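PDB 3BKN: bacterioferritin from Mycobacterium smegmatis str. MC2 155, which probably stores iron, oxidising iron(II) with dioxygen at a dinuclear centre and depositing iron(III) mineral inside a hollow shell of 24 subunits. Local coordinates for residues V7-N12 with L65-N70. Numbering follows the deposited sequence.
Sequences VLKLLN and LDGLPN
The flat carboxamide of Asn12 meets the chain of residues 68-70 through both of its polar atoms, Leu68 O at ND2 and Asn70 N at OD1, each somewhat tilted from its plane; Ile62 also touches this side chain. Here, in the four-helix bundle of the ferritin fold, an asparagine on helix 5-34 fastens the start of the long connection from helix 38-64 to helix 83-110. Its OD1 accepts a hydrogen bond from Asn70 N at 2.9 Å, and its ND2 donates one to Leu68 O at 3.0 Å, with N-H...O angles of 157° and 154°. The second is received well above the carbonyl plane of Leu68, 42° out of it. One bond accepted and one given are consistent with a single orientation of the amide, and Pro69 sits between the two gripped residues, its own ring packing on Leu27 of a second subunit. The amide of Asn70 stands nearly perpendicular to that of Asn12 and turns away, its OD1 accepting from the backbone N of Gln72 and Arg73.

Toward the start of the segment, and at Leu11, the contact is apolar. Helix 38-64 ends in a Schellman motif with Asp66, at positive phi, as its C-prime residue, and the chain then runs past Leu8. Val7 CG1 and Leu11 CD1 approach Leu65 CD1 more loosely, each at 4.4 Å, whereas Leu8 CD2 rests against Leu65 CB at 3.6 Å and reaches Gly67 CA at 4.2 Å.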
loop_
_atom_site.group_PDB
_atom_site.type_symbol
_atom_site.label_atom_id
_atom_site.label_comp_id
_atom_site.label_asym_id
_atom_site.label_seq_id
_atom_site.Cartn_x
_atom_site.Cartn_y
_atom_site.Cartn_z
ATOM N N VAL A 7 41.228 37.759 -21.456
ATOM C CA VAL A 7 40.334 36.666 -21.136
ATOM C C VAL A 7 38.905 36.982 -21.551
ATOM O O VAL A 7 38.218 36.094 -22.087
ATOM C CB VAL A 7 40.402 36.302 -19.635
ATOM C CG1 VAL A 7 39.231 35.417 -19.234
ATOM C CG2 VAL A 7 41.755 35.648 -19.306
ATOM N N LEU A 8 38.443 38.218 -21.322
ATOM C CA LEU A 8 37.056 38.567 -21.664
ATOM C C LEU A 8 36.892 38.665 -23.180
ATOM O O LEU A 8 35.870 38.264 -23.700
ATOM C CB LEU A 8 36.587 39.833 -20.975
ATOM C CG LEU A 8 36.489 39.768 -19.449
ATOM C CD1 LEU A 8 36.712 41.145 -18.853
ATOM C CD2 LEU A 8 35.189 39.142 -18.939
ATOM N N LYS A 9 37.912 39.159 -23.892
ATOM C CA LYS A 9 37.927 39.060 -25.344
ATOM C C LYS A 9 37.742 37.624 -25.781
ATOM O O LYS A 9 36.951 37.346 -26.675
ATOM C CB LYS A 9 39.227 39.547 -25.923
ATOM C CG LYS A 9 39.258 41.026 -26.226
ATOM C CD LYS A 9 40.636 41.419 -26.821
ATOM C CE LYS A 9 41.151 42.715 -26.221
ATOM N NZ LYS A 9 42.283 43.248 -27.024
ATOM N N LEU A 10 38.477 36.711 -25.159
ATOM C CA LEU A 10 38.407 35.306 -25.537
ATOM C C LEU A 10 37.026 34.698 -25.218
ATOM O O LEU A 10 36.396 34.084 -26.058
ATOM C CB LEU A 10 39.543 34.529 -24.865
ATOM C CG LEU A 10 39.435 33.014 -24.956
ATOM C CD1 LEU A 10 39.705 32.463 -26.372
ATOM C CD2 LEU A 10 40.443 32.469 -23.979
ATOM N N LEU A 11 36.546 34.897 -23.996
ATOM C CA LEU A 11 35.211 34.458 -23.649
ATOM C C LEU A 11 34.132 34.971 -24.604
ATOM O O LEU A 11 33.215 34.259 -25.008
ATOM C CB LEU A 11 34.893 34.857 -22.221
ATOM C CG LEU A 11 35.756 34.191 -21.160
ATOM C CD1 LEU A 11 35.403 34.829 -19.925
ATOM C CD2 LEU A 11 35.543 32.706 -20.989
ATOM N N ASN A 12 34.230 36.222 -24.966
ATOM C CA ASN A 12 33.341 36.764 -25.968
ATOM C C ASN A 12 33.455 36.165 -27.347
ATOM O O ASN A 12 32.431 35.936 -27.979
ATOM C CB ASN A 12 33.432 38.267 -26.026
ATOM C CG ASN A 12 32.327 38.881 -25.310
ATOM O OD1 ASN A 12 31.181 38.504 -25.529
ATOM N ND2 ASN A 12 32.618 39.779 -24.421
ATOM N N LEU A 65 32.786 38.589 -14.309
ATOM C CA LEU A 65 34.040 39.307 -14.475
ATOM C C LEU A 65 33.810 40.755 -14.934
ATOM O O LEU A 65 34.744 41.435 -15.373
ATOM C CB LEU A 65 34.973 38.534 -15.423
ATOM C CG LEU A 65 35.512 37.148 -14.992
ATOM C CD1 LEU A 65 36.488 36.495 -15.999
ATOM C CD2 LEU A 65 36.146 37.153 -13.607
ATOM N N ASP A 66 32.567 41.217 -14.812
ATOM C CA ASP A 66 32.103 42.571 -15.178
ATOM C C ASP A 66 32.333 42.938 -16.589
ATOM O O ASP A 66 32.620 44.095 -16.858
ATOM C CB ASP A 66 32.727 43.687 -14.364
ATOM C CG ASP A 66 32.222 43.737 -12.957
ATOM O OD1 ASP A 66 31.179 43.126 -12.616
ATOM O OD2 ASP A 66 32.898 44.400 -12.161
ATOM N N GLY A 67 32.236 41.963 -17.487
ATOM C CA GLY A 67 32.362 42.184 -18.929
ATOM C C GLY A 67 30.995 42.355 -19.531
ATOM O O GLY A 67 29.968 42.313 -18.829
ATOM N N LEU A 68 30.983 42.587 -20.836
ATOM C CA LEU A 68 29.735 42.740 -21.585
ATOM C C LEU A 68 29.569 41.574 -22.555
ATOM O O LEU A 68 30.297 41.479 -23.572
ATOM C CB LEU A 68 29.776 44.009 -22.380
ATOM C CG LEU A 68 29.815 45.263 -21.535
ATOM C CD1 LEU A 68 30.996 46.127 -22.016
ATOM C CD2 LEU A 68 28.444 45.978 -21.600
ATOM N N PRO A 69 28.630 40.662 -22.243
ATOM C CA PRO A 69 28.409 39.572 -23.158
ATOM C C PRO A 69 27.857 40.100 -24.484
ATOM O O PRO A 69 26.875 40.903 -24.511
ATOM C CB PRO A 69 27.373 38.729 -22.451
ATOM C CG PRO A 69 27.188 39.308 -21.149
ATOM C CD PRO A 69 27.744 40.624 -21.081
ATOM N N ASN A 70 28.490 39.678 -25.577
ATOM C CA ASN A 70 28.060 40.110 -26.910
ATOM C C ASN A 70 26.998 39.161 -27.475
ATOM O O ASN A 70 27.295 38.075 -27.956
ATOM C CB ASN A 70 29.252 40.275 -27.884
ATOM C CG ASN A 70 28.883 41.068 -29.180
ATOM O OD1 ASN A 70 27.834 40.862 -29.804
ATOM N ND2 ASN A 70 29.781 41.951 -29.596
#